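Local coordinates for protein NAD-dependent epimerase/dehydratase (Veillonella parvula, PDB 4HNH) that binds NADP in a Rossmann-type fold and probably acts as an NAD(P)-dependent epimerase, dehydratase or related oxidoreductase, at residues V76-A81 / R102-S107; E114-L119 / G172-D177. All coordinates share one frame; numbering follows the deposited sequence. Where two conformers were deposited one is given.

How the interactions relate
Along the chain the two contacts come in series: interaction 1 is complete before interaction 2 begins, so they neither nest nor cross. Interaction 1 closes the beta-alpha-beta crossover made of strand 76-79, helix 85-97 and strand 102-108, bringing 76-81 beside 102-107; the centre of this contact lies about 5 Å from the chain centre. The polypeptide then leaves strand 102-108 and enters 114-119, which spans the lead-in and first turn of helix 117-125. Interaction 2 joins that helix start to the loop 172-177, closing a much longer excursion that includes helix 129-144 and strand 148-158; its centre is about 20 Å from the chain centre. The two contact centres lie about 23 Å apart, their nearest atoms about 8 Å.

Interaction 1: residues V76-A81 / R102-S107; sequences VVFVGA and RVIGVS. With NAP (NADP nicotinamide-adenine-dinucleotide phosphate), chain C; FMT (formic acid), chain H.
A parallel strand pair of the Rossmann-type sheet is formed where Val76-Val79 runs beside Arg102-Val106, their axes 12° apart; helix 85-97 makes the beta-alpha-beta crossover between them. Four backbone bonds alternate along the pair. Val77 N donates to Arg102 O, and Val77 O accepts from Ile104 N at 2.8 Å. The ladder continues with Val79 N to Ile104 O and ends in the longer Val106 N to Val79 O bond of 3.2 Å.

On one face, Val79 CG2 meets Val103 CG1 at 3.8 Å, and helix 85-97 packs on both valines. The opposite face carries Phe78, whose CG stands anti to the backbone N (chi1 176°). This leans the ring toward the C-terminal ends of the strands, placing CD1 4.0 Å from Ile104 CG2 and CZ 3.8 Å from Val106 CG1; helix 182-193 touches Phe78 and Ile104.

Beyond the ladder, Gly80 O lies 3.3 Å from Val106 CG2 and also approaches NADP C5D, on the nicotinamide ribose side, while Ala81 CB is 3.4 Å from O4B of the adenosine ribose. Regular backbone bonding thus satisfies the amide groups buried between two apolar faces, and the turn after strand 76-79 presents a carbonyl and a small side chain to the dinucleotide.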
loop_
_atom_site.group_PDB
_atom_site.type_symbol
_atom_site.label_atom_id
_atom_site.label_comp_id
_atom_site.label_asym_id
_atom_site.label_seq_id
_atom_site.Cartn_x
_atom_site.Cartn_y
_atom_site.Cartn_z
ATOM N N VAL A 76 3.794 -12.892 -1.290
ATOM C CA VAL A 76 3.164 -11.719 -0.688
ATOM C C VAL A 76 2.763 -10.773 -1.816
ATOM O O VAL A 76 3.448 -10.698 -2.847
ATOM C CB VAL A 76 4.117 -11.014 0.314
ATOM C CG1 VAL A 76 5.421 -10.604 -0.372
ATOM C CG2 VAL A 76 3.434 -9.813 0.970
ATOM N N VAL A 77 1.646 -10.078 -1.646
ATOM C CA VAL A 77 1.177 -9.145 -2.664
ATOM C C VAL A 77 1.011 -7.757 -2.067
ATOM O O VAL A 77 0.409 -7.611 -1.008
ATOM C CB VAL A 77 -0.132 -9.635 -3.314
ATOM C CG1 VAL A 77 -0.680 -8.602 -4.291
ATOM C CG2 VAL A 77 0.096 -10.967 -4.036
ATOM N N PHE A 78 1.579 -6.740 -2.721
ATOM C CA PHE A 78 1.375 -5.367 -2.272
ATOM C C PHE A 78 0.320 -4.733 -3.162
ATOM O O PHE A 78 0.441 -4.736 -4.386
ATOM C CB PHE A 78 2.683 -4.558 -2.327
ATOM C CG PHE A 78 2.516 -3.098 -1.970
ATOM C CD1 PHE A 78 2.402 -2.711 -0.650
ATOM C CD2 PHE A 78 2.504 -2.118 -2.959
ATOM C CE1 PHE A 78 2.243 -1.364 -0.302
ATOM C CE2 PHE A 78 2.361 -0.770 -2.624
ATOM C CZ PHE A 78 2.231 -0.396 -1.288
ATOM N N VAL A 79 -0.724 -4.208 -2.542
ATOM C CA VAL A 79 -1.807 -3.578 -3.284
ATOM C C VAL A 79 -1.648 -2.080 -3.132
ATOM O O VAL A 79 -1.851 -1.529 -2.045
ATOM C CB VAL A 79 -3.177 -4.017 -2.765
ATOM C CG1 VAL A 79 -4.281 -3.324 -3.553
ATOM C CG2 VAL A 79 -3.318 -5.521 -2.876
ATOM N N GLY A 80 -1.289 -1.431 -4.234
ATOM C CA GLY A 80 -0.839 -0.051 -4.205
ATOM C C GLY A 80 -1.935 1.003 -4.163
ATOM O O GLY A 80 -1.641 2.192 -4.002
ATOM N N ALA A 81 -3.179 0.574 -4.340
ATOM C CA ALA A 81 -4.338 1.455 -4.215
ATOM C C ALA A 81 -5.523 0.659 -3.684
ATOM O O ALA A 81 -5.760 -0.475 -4.110
ATOM C CB ALA A 81 -4.688 2.111 -5.568
ATOM N N ARG A 102 -1.031 -13.768 1.692
ATOM C CA ARG A 102 -0.415 -12.618 2.358
ATOM C C ARG A 102 -0.486 -11.356 1.501
ATOM O O ARG A 102 0.040 -11.321 0.390
ATOM C CB ARG A 102 1.040 -12.924 2.732
ATOM C CG ARG A 102 1.709 -11.834 3.561
ATOM C CD ARG A 102 1.223 -11.841 5.015
ATOM N NE ARG A 102 1.914 -10.791 5.767
ATOM C CZ ARG A 102 1.375 -9.621 6.110
ATOM N NH1 ARG A 102 0.107 -9.349 5.810
ATOM N NH2 ARG A 102 2.109 -8.730 6.779
ATOM N N VAL A 103 -1.126 -10.318 2.034
ATOM C CA VAL A 103 -1.325 -9.071 1.300
ATOM C C VAL A 103 -1.062 -7.857 2.178
ATOM O O VAL A 103 -1.486 -7.832 3.332
ATOM C CB VAL A 103 -2.765 -8.976 0.783
ATOM C CG1 VAL A 103 -3.097 -7.540 0.352
ATOM C CG2 VAL A 103 -2.971 -9.966 -0.349
ATOM N N ILE A 104 -0.367 -6.859 1.625
ATOM C CA ILE A 104 -0.196 -5.576 2.308
ATOM C C ILE A 104 -0.857 -4.541 1.401
ATOM O O ILE A 104 -0.544 -4.481 0.214
ATOM C CB ILE A 104 1.286 -5.227 2.522
ATOM C CG1 ILE A 104 1.944 -6.250 3.456
ATOM C CG2 ILE A 104 1.405 -3.811 3.101
ATOM C CD1 ILE A 104 3.459 -6.145 3.542
ATOM N N GLY A 105 -1.777 -3.743 1.938
ATOM C CA GLY A 105 -2.481 -2.771 1.101
ATOM C C GLY A 105 -2.409 -1.375 1.691
ATOM O O GLY A 105 -2.314 -1.246 2.906
ATOM N N VAL A 106 -2.448 -0.337 0.848
ATOM C CA VAL A 106 -2.410 1.041 1.363
ATOM C C VAL A 106 -3.759 1.747 1.211
ATOM O O VAL A 106 -4.365 1.739 0.134
ATOM C CB VAL A 106 -1.270 1.874 0.722
ATOM C CG1 VAL A 106 0.074 1.450 1.311
ATOM C CG2 VAL A 106 -1.268 1.722 -0.774
ATOM N N SER A 107 -4.222 2.333 2.312
ATOM C CA SER A 107 -5.524 2.973 2.404
ATOM C C SER A 107 -5.313 4.350 3.027
ATOM O O SER A 107 -4.183 4.723 3.360
ATOM C CB SER A 107 -6.461 2.114 3.272
ATOM O OG SER A 107 -7.767 2.690 3.407
HETATM P PA NAP C . -0.639 6.724 -6.569
HETATM O O1A NAP C . 0.550 7.448 -7.107
HETATM O O2A NAP C . -1.832 7.346 -7.230
HETATM O O5B NAP C . -0.570 5.200 -6.937
HETATM C C5B NAP C . -1.740 4.443 -7.061
HETATM C C4B NAP C . -1.605 3.537 -8.220
HETATM O O4B NAP C . -2.674 2.585 -8.225
HETATM C C3B NAP C . -1.645 4.300 -9.518
HETATM O O3B NAP C . -0.451 4.168 -10.196
HETATM C C2B NAP C . -2.791 3.679 -10.245
HETATM O O2B NAP C . -2.546 3.448 -11.619
HETATM C C1B NAP C . -2.947 2.354 -9.556
HETATM N N9A NAP C . -4.291 1.892 -9.759
HETATM C C8A NAP C . -5.448 2.299 -9.078
HETATM N N7A NAP C . -6.498 1.661 -9.598
HETATM C C5A NAP C . -6.060 0.817 -10.644
HETATM C C6A NAP C . -6.707 -0.091 -11.546
HETATM N N6A NAP C . -8.087 -0.280 -11.498
HETATM N N1A NAP C . -5.955 -0.738 -12.449
HETATM C C2A NAP C . -4.638 -0.576 -12.502
HETATM N N3A NAP C . -3.981 0.262 -11.678
HETATM C C4A NAP C . -4.651 0.959 -10.759
HETATM O O3 NAP C . -0.800 6.881 -5.002
HETATM P PN NAP C . 0.362 6.807 -3.900
HETATM O O1N NAP C . 1.014 8.126 -3.648
HETATM O O2N NAP C . 1.502 5.903 -4.237
HETATM O O5D NAP C . -0.386 6.362 -2.575
HETATM C C5D NAP C . -0.894 5.039 -2.481
HETATM C C4D NAP C . -2.415 5.034 -2.226
HETATM O O4D NAP C . -2.761 5.658 -1.027
HETATM C C3D NAP C . -3.255 5.676 -3.306
HETATM O O3D NAP C . -4.416 4.966 -3.420
HETATM C C2D NAP C . -3.490 7.040 -2.755
HETATM O O2D NAP C . -4.616 7.620 -3.303
HETATM C C1D NAP C . -3.673 6.693 -1.325
HETATM N N1N NAP C . -3.399 7.790 -0.362
HETATM C C2N NAP C . -3.032 9.049 -0.806
HETATM C C3N NAP C . -2.764 10.067 0.106
HETATM C C7N NAP C . -2.373 11.399 -0.365
HETATM O O7N NAP C . -1.977 12.228 0.420
HETATM N N7N NAP C . -2.440 11.721 -1.768
HETATM C C4N NAP C . -2.857 9.775 1.510
HETATM C C5N NAP C . -3.244 8.431 1.919
HETATM C C6N NAP C . -3.495 7.487 0.978
HETATM P P2B NAP C . -2.628 4.546 -12.759
HETATM O O1X NAP C . -3.895 5.385 -12.806
HETATM O O2X NAP C . -1.498 5.552 -12.584
HETATM O O3X NAP C . -2.490 3.897 -14.131
HETATM C C FMT H . -9.062 2.634 6.306
HETATM O O1 FMT H . -9.163 1.735 5.472
HETATM O O2 FMT H . -8.522 3.717 6.083
#

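Interaction 2: residues E114-L119 / G172-D177; sequences EFPVAL and GAQFND
Phe115 and Phe175 form a T-shaped pair in the tightly packed part of this contact, with the edge of Phe115 directed at the face of Phe175. Their planes stand 80° apart and their centroids are separated by 5.4 Å; the nearest carbons are Phe115 CE1 and Phe175 CD2, at 3.7 Å. Leu119 CG rests over one face of the Phe115 ring, offset toward its rim, while Phe175 O lies at that ring's edge, 3.2 Å from Phe115 CD1. This carbonyl is buried without a hydrogen-bonding partner, its surroundings including Pro116 CD at 3.1 Å. Alongside the aromatic pair, Phe175 N donates to Glu114 O at 2.9 Å, nearly straight at the hydrogen (175°) but well above the carbonyl plane. Glu114 CG sits between its own backbone N and carbonyl carbon (chi1 67°), which brings it alongside Phe175 CB, 3.5 Å away; the carboxylate turns to Gly110 N and Arg153.

The solvent side is looser. Exposed Gln174 reaches along Pro116, NE2 lying 3.9 Å from Pro116 CB, and donates to Asn176 OD1 at 2.6 Å. That bond uses an in-plane lone pair of the acceptor, tying the two amides together beside the proline. Pro116 occupies the N-cap position of helix 117-125, so the arrangement joins a helix start to the irregular connection between strands 167-169 and 180-181, with the aromatic pair packing on Thr155 of strand 148-158.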
loop_
_atom_site.group_PDB
_atom_site.type_symbol
_atom_site.label_atom_id
_atom_site.label_comp_id
_atom_site.label_asym_id
_atom_site.label_seq_id
_atom_site.Cartn_x
_atom_site.Cartn_y
_atom_site.Cartn_z
ATOM N N GLU A 114 -10.505 8.752 13.408
ATOM C CA GLU A 114 -9.300 8.735 14.243
ATOM C C GLU A 114 -8.504 10.040 14.275
ATOM O O GLU A 114 -7.743 10.263 15.209
ATOM C CB GLU A 114 -8.382 7.558 13.867
ATOM C CG GLU A 114 -7.748 7.636 12.493
ATOM C CD GLU A 114 -8.509 6.840 11.458
ATOM O OE1 GLU A 114 -9.760 6.920 11.440
ATOM O OE2 GLU A 114 -7.856 6.130 10.665
ATOM N N PHE A 115 -8.656 10.905 13.271
ATOM C CA PHE A 115 -7.952 12.191 13.305
ATOM C C PHE A 115 -8.576 13.095 14.363
ATOM O O PHE A 115 -9.783 13.046 14.581
ATOM C CB PHE A 115 -8.082 12.912 11.958
ATOM C CG PHE A 115 -7.174 12.401 10.878
ATOM C CD1 PHE A 115 -5.918 11.898 11.153
ATOM C CD2 PHE A 115 -7.583 12.471 9.554
ATOM C CE1 PHE A 115 -5.093 11.457 10.130
ATOM C CE2 PHE A 115 -6.771 12.040 8.529
ATOM C CZ PHE A 115 -5.523 11.528 8.808
ATOM N N PRO A 116 -7.769 13.960 14.993
ATOM C CA PRO A 116 -8.328 14.977 15.891
ATOM C C PRO A 116 -9.161 15.980 15.091
ATOM O O PRO A 116 -9.028 16.057 13.865
ATOM C CB PRO A 116 -7.089 15.633 16.507
ATOM C CG PRO A 116 -6.002 15.377 15.527
ATOM C CD PRO A 116 -6.304 14.059 14.883
ATOM N N VAL A 117 -9.983 16.755 15.786
ATOM C CA VAL A 117 -11.050 17.496 15.120
ATOM C C VAL A 117 -10.602 18.437 14.000
ATOM O O VAL A 117 -11.181 18.398 12.921
ATOM C CB VAL A 117 -11.968 18.227 16.116
ATOM C CG1 VAL A 117 -11.216 19.343 16.811
ATOM C CG2 VAL A 117 -13.184 18.768 15.388
ATOM N N ALA A 118 -9.576 19.257 14.227
ATOM C CA ALA A 118 -9.168 20.213 13.199
ATOM C C ALA A 118 -8.556 19.547 11.967
ATOM O O ALA A 118 -8.851 19.924 10.833
ATOM C CB ALA A 118 -8.222 21.269 13.775
ATOM N N LEU A 119 -7.693 18.566 12.188
ATOM C CA LEU A 119 -7.089 17.844 11.078
ATOM C C LEU A 119 -8.156 17.040 10.324
ATOM O O LEU A 119 -8.111 16.923 9.091
ATOM C CB LEU A 119 -5.985 16.919 11.595
ATOM C CG LEU A 119 -5.299 15.977 10.595
ATOM C CD1 LEU A 119 -4.701 16.727 9.405
ATOM C CD2 LEU A 119 -4.226 15.171 11.285
ATOM N N GLY A 172 -7.840 2.016 16.402
ATOM C CA GLY A 172 -8.612 2.636 17.459
ATOM C C GLY A 172 -7.898 3.793 18.130
ATOM O O GLY A 172 -8.524 4.566 18.852
ATOM N N ALA A 173 -6.590 3.920 17.910
ATOM C CA ALA A 173 -5.827 4.995 18.554
ATOM C C ALA A 173 -6.036 6.324 17.846
ATOM O O ALA A 173 -6.234 6.372 16.628
ATOM C CB ALA A 173 -4.325 4.657 18.593
ATOM N N GLN A 174 -5.994 7.410 18.607
ATOM C CA GLN A 174 -6.013 8.728 17.984
ATOM C C GLN A 174 -4.829 8.855 17.027
ATOM O O GLN A 174 -3.700 8.528 17.385
ATOM C CB GLN A 174 -5.980 9.844 19.035
ATOM C CG GLN A 174 -6.179 11.229 18.439
ATOM C CD GLN A 174 -6.644 12.254 19.454
ATOM O OE1 GLN A 174 -7.587 12.016 20.205
ATOM N NE2 GLN A 174 -5.981 13.405 19.477
ATOM N N PHE A 175 -5.096 9.325 15.810
ATOM C CA PHE A 175 -4.066 9.462 14.782
ATOM C C PHE A 175 -3.725 10.956 14.670
ATOM O O PHE A 175 -4.424 11.721 14.001
ATOM C CB PHE A 175 -4.622 8.899 13.473
ATOM C CG PHE A 175 -3.593 8.599 12.416
ATOM C CD1 PHE A 175 -3.648 7.401 11.725
ATOM C CD2 PHE A 175 -2.638 9.532 12.050
ATOM C CE1 PHE A 175 -2.740 7.113 10.715
ATOM C CE2 PHE A 175 -1.725 9.254 11.051
ATOM C CZ PHE A 175 -1.774 8.043 10.380
ATOM N N ASN A 176 -2.668 11.382 15.351
ATOM C CA ASN A 176 -2.380 12.812 15.446
ATOM C C ASN A 176 -1.462 13.348 14.358
ATOM O O ASN A 176 -1.358 14.563 14.196
ATOM C CB ASN A 176 -1.791 13.149 16.819
ATOM C CG ASN A 176 -2.794 12.942 17.939
ATOM O OD1 ASN A 176 -3.885 13.500 17.907
ATOM N ND2 ASN A 176 -2.444 12.105 18.910
ATOM N N ASP A 177 -0.800 12.457 13.615
ATOM C CA ASP A 177 0.166 12.869 12.588
ATOM C C ASP A 177 -0.524 13.311 11.303
ATOM O O ASP A 177 -1.282 12.548 10.705
ATOM C CB ASP A 177 1.172 11.744 12.285
ATOM C CG ASP A 177 1.980 11.325 13.500
ATOM O OD1 ASP A 177 2.138 12.123 14.449
ATOM O OD2 ASP A 177 2.512 10.199 13.476
#